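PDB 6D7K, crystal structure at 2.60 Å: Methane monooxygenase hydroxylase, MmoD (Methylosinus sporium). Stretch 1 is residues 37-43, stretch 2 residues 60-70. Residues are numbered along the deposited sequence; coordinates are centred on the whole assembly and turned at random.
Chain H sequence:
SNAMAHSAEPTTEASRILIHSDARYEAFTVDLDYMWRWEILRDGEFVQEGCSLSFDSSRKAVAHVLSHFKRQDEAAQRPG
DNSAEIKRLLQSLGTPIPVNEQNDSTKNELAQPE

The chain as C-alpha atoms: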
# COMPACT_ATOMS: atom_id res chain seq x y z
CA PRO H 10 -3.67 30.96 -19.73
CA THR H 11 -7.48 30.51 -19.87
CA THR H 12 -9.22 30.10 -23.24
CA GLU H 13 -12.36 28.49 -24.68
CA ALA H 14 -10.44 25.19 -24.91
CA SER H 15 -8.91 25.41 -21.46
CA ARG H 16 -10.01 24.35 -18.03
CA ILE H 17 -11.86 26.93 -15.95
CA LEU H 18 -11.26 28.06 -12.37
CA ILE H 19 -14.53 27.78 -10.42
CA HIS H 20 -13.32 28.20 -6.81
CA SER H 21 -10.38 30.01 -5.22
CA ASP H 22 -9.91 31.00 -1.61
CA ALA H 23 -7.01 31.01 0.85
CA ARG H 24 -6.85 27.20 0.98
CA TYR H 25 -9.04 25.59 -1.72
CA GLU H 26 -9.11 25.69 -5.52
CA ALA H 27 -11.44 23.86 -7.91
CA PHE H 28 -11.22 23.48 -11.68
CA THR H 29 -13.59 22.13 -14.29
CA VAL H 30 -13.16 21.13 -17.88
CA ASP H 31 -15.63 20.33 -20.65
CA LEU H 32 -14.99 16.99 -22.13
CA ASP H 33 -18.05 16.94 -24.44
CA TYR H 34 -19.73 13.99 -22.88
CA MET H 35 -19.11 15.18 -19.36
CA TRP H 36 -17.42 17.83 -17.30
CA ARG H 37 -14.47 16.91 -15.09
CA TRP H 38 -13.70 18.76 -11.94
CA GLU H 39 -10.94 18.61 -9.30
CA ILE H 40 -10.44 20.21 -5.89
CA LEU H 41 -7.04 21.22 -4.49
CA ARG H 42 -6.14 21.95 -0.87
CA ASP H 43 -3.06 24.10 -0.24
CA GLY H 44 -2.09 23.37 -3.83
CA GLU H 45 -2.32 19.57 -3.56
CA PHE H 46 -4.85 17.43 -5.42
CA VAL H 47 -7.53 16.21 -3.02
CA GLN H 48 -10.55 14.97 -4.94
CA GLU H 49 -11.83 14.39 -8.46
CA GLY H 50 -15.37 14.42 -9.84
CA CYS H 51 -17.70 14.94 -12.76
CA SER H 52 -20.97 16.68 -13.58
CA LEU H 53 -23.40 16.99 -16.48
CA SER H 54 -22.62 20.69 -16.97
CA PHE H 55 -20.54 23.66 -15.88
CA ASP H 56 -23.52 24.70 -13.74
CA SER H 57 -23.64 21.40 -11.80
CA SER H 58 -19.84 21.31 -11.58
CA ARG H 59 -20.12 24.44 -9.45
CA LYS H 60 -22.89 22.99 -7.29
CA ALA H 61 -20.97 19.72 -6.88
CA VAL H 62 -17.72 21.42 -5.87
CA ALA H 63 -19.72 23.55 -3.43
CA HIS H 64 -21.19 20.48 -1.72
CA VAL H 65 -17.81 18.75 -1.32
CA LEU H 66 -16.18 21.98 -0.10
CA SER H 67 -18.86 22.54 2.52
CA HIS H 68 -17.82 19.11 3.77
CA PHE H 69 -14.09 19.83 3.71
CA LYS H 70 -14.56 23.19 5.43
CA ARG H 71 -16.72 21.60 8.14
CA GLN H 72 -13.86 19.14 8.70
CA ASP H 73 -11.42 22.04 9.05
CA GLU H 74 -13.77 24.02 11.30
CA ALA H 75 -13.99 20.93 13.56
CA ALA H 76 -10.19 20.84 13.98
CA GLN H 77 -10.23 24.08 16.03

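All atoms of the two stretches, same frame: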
# COMPACT_ATOMS: atom_id res chain seq x y z
N ARG H 37 -15.32 17.43 -16.13
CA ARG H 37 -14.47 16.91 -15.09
C ARG H 37 -14.00 17.94 -14.14
O ARG H 37 -13.45 18.86 -14.52
CB ARG H 37 -13.27 16.24 -15.73
CG ARG H 37 -12.78 15.03 -15.01
CD ARG H 37 -11.29 14.98 -14.89
NE ARG H 37 -10.71 14.26 -15.99
CZ ARG H 37 -10.09 13.09 -15.91
NH1 ARG H 37 -9.91 12.51 -14.76
NH2 ARG H 37 -9.64 12.52 -17.00
N TRP H 38 -14.16 17.74 -12.86
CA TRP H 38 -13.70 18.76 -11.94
C TRP H 38 -12.75 18.14 -10.92
O TRP H 38 -12.77 16.94 -10.67
CB TRP H 38 -14.88 19.45 -11.24
CG TRP H 38 -15.96 18.54 -10.68
CD1 TRP H 38 -17.17 18.24 -11.26
CD2 TRP H 38 -15.96 17.87 -9.41
NE1 TRP H 38 -17.90 17.42 -10.44
CE2 TRP H 38 -17.18 17.18 -9.30
CE3 TRP H 38 -15.05 17.79 -8.37
CZ2 TRP H 38 -17.50 16.42 -8.20
CZ3 TRP H 38 -15.38 17.03 -7.27
CH2 TRP H 38 -16.59 16.35 -7.19
N GLU H 39 -11.88 18.99 -10.35
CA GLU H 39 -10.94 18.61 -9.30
C GLU H 39 -10.88 19.70 -8.25
O GLU H 39 -11.08 20.89 -8.54
CB GLU H 39 -9.55 18.36 -9.85
CG GLU H 39 -9.24 19.23 -11.02
CD GLU H 39 -7.78 19.17 -11.42
OE1 GLU H 39 -7.40 19.87 -12.40
OE2 GLU H 39 -7.02 18.42 -10.76
N ILE H 40 -10.57 19.30 -7.02
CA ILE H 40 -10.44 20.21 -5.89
C ILE H 40 -9.03 20.08 -5.33
O ILE H 40 -8.53 18.96 -5.16
CB ILE H 40 -11.48 19.89 -4.81
CG1 ILE H 40 -12.89 19.95 -5.40
CG2 ILE H 40 -11.32 20.84 -3.62
CD1 ILE H 40 -13.99 19.50 -4.43
N LEU H 41 -8.38 21.21 -5.06
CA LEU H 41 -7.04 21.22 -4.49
C LEU H 41 -7.08 21.90 -3.14
O LEU H 41 -7.80 22.89 -2.94
CB LEU H 41 -6.01 21.91 -5.37
CG LEU H 41 -5.68 21.30 -6.73
CD1 LEU H 41 -6.92 21.10 -7.55
CD2 LEU H 41 -4.71 22.19 -7.50
N ARG H 42 -6.32 21.35 -2.19
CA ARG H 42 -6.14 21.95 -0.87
C ARG H 42 -4.68 22.32 -0.72
O ARG H 42 -3.81 21.47 -0.94
CB ARG H 42 -6.57 21.00 0.25
CG ARG H 42 -6.58 21.68 1.60
CD ARG H 42 -6.62 20.70 2.76
NE ARG H 42 -7.95 20.15 2.97
CZ ARG H 42 -8.27 18.88 2.72
NH1 ARG H 42 -7.34 18.05 2.23
NH2 ARG H 42 -9.51 18.43 2.94
N ASP H 43 -4.42 23.57 -0.37
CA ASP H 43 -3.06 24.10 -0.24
C ASP H 43 -2.20 23.69 -1.43
O ASP H 43 -1.02 23.37 -1.31
CB ASP H 43 -2.42 23.65 1.08
CG ASP H 43 -3.26 24.02 2.32
OD1 ASP H 43 -3.63 25.21 2.47
OD2 ASP H 43 -3.54 23.12 3.14
N LYS H 60 -22.08 23.45 -8.41
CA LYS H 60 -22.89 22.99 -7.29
C LYS H 60 -22.23 21.80 -6.61
O LYS H 60 -22.19 21.72 -5.38
CB LYS H 60 -24.29 22.64 -7.80
CG LYS H 60 -25.05 23.86 -8.30
CD LYS H 60 -25.73 24.59 -7.13
CE LYS H 60 -26.40 23.57 -6.17
NZ LYS H 60 -26.95 24.15 -4.89
N ALA H 61 -21.67 20.88 -7.41
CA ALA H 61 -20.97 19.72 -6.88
C ALA H 61 -19.77 20.12 -6.04
O ALA H 61 -19.61 19.66 -4.90
CB ALA H 61 -20.53 18.83 -8.04
N VAL H 62 -18.90 20.97 -6.60
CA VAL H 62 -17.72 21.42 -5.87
C VAL H 62 -18.14 22.14 -4.60
O VAL H 62 -17.45 22.05 -3.56
CB VAL H 62 -16.83 22.31 -6.78
CG1 VAL H 62 -15.92 23.20 -5.94
CG2 VAL H 62 -16.02 21.46 -7.76
N ALA H 63 -19.27 22.85 -4.63
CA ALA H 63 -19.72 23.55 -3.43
C ALA H 63 -20.14 22.56 -2.34
O ALA H 63 -19.85 22.77 -1.15
CB ALA H 63 -20.84 24.54 -3.77
N HIS H 64 -20.82 21.48 -2.71
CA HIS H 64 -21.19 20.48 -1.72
C HIS H 64 -19.94 19.91 -1.05
O HIS H 64 -19.82 19.93 0.18
CB HIS H 64 -21.99 19.35 -2.37
CG HIS H 64 -23.43 19.68 -2.61
ND1 HIS H 64 -24.22 20.32 -1.68
CD2 HIS H 64 -24.24 19.40 -3.67
CE1 HIS H 64 -25.45 20.45 -2.16
NE2 HIS H 64 -25.48 19.91 -3.37
N VAL H 65 -19.01 19.40 -1.86
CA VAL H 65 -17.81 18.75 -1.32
C VAL H 65 -17.01 19.72 -0.47
O VAL H 65 -16.42 19.32 0.55
CB VAL H 65 -16.94 18.18 -2.45
CG1 VAL H 65 -15.73 17.51 -1.84
CG2 VAL H 65 -17.73 17.24 -3.34
N LEU H 66 -16.93 20.99 -0.88
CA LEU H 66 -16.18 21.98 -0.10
C LEU H 66 -16.86 22.27 1.23
O LEU H 66 -16.19 22.40 2.26
CB LEU H 66 -15.99 23.27 -0.90
CG LEU H 66 -14.96 23.20 -2.03
CD1 LEU H 66 -14.80 24.54 -2.70
CD2 LEU H 66 -13.62 22.73 -1.53
N SER H 67 -18.18 22.39 1.25
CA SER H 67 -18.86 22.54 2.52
C SER H 67 -18.44 21.43 3.47
O SER H 67 -18.30 21.65 4.68
CB SER H 67 -20.37 22.53 2.31
OG SER H 67 -21.03 21.68 3.23
N HIS H 68 -18.20 20.23 2.93
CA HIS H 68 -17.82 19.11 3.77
C HIS H 68 -16.39 19.27 4.25
O HIS H 68 -16.12 19.17 5.45
CB HIS H 68 -18.02 17.79 2.99
CG HIS H 68 -17.24 16.64 3.53
ND1 HIS H 68 -17.44 16.12 4.79
CD2 HIS H 68 -16.24 15.91 2.97
CE1 HIS H 68 -16.59 15.13 4.99
NE2 HIS H 68 -15.85 14.98 3.90
N PHE H 69 -15.47 19.54 3.33
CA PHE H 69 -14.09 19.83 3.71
C PHE H 69 -14.00 20.94 4.75
O PHE H 69 -13.34 20.80 5.78
CB PHE H 69 -13.27 20.18 2.47
CG PHE H 69 -13.01 19.00 1.58
CD1 PHE H 69 -13.42 17.74 1.96
CD2 PHE H 69 -12.36 19.14 0.39
CE1 PHE H 69 -13.18 16.64 1.15
CE2 PHE H 69 -12.11 18.04 -0.43
CZ PHE H 69 -12.52 16.80 -0.05
N LYS H 70 -14.68 22.07 4.50
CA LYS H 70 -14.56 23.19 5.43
C LYS H 70 -15.11 22.85 6.81
O LYS H 70 -14.53 23.24 7.82
CB LYS H 70 -15.26 24.43 4.85
CG LYS H 70 -14.55 24.98 3.62
CD LYS H 70 -15.31 26.15 3.02
CE LYS H 70 -14.65 26.64 1.74
NZ LYS H 70 -13.52 27.56 2.01

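A strand that lays one face against a helix offers every second side chain to it, and residues 37-43 and 60-70 of MmoD illustrate the principle compactly. The strand, residues 37-42, and the helix run in nearly the same direction, their axes 28° apart and 9.6 Å from each other at closest approach. That spacing leaves room for a layer of side chains, and no hydrogen bond crosses it; the helix satisfies its own backbone through bonds such as Val65 N to Ala61 O (3.1 Å) and Leu66 N to Val62 O (2.9 Å).

Arg37 lies out of reach, so the contact begins with Trp38. Its indole spans roughly one helical turn: it meets Ala61 as well as two valines, with Trp38 CE3 3.8 Å from Val62 CG2 and Trp38 CH2 4.1 Å from Val65 CG2. The small methyl of Ala61 lies near both rings of the indole, with Ala61 CB 3.8 Å from Trp38 NE1 and 3.9 Å from Trp38 CZ2, while the indole nitrogen finds its hydrogen bond elsewhere in the structure. Glu39 points away, as alternation demands.

Ile40 is the centre of the interface, burying more surface than any other residue here. Its CD1 packs 3.7 Å from Val65 CG1, and its CG2 comes within 3.6 Å of Leu66 CD2; the CA-to-CB bond of Leu66 points sideways, but the end of its side chain comes nearer the strand. Ile40 CG2 also approaches the edge of the Phe69 ring, 4.3 Å from Phe69 CE2. Such contacts gain from excluding water and from dispersion.

Leu41 again turns away. Arg42 then changes the chemistry: its guanidinium lies over one face of Phe69, with Arg42 NH2 3.8 Å from Phe69 CG, forming a cation-pi interaction between positive charge and aromatic electrons. Beyond the strand, Asp43 makes no contact with the helix.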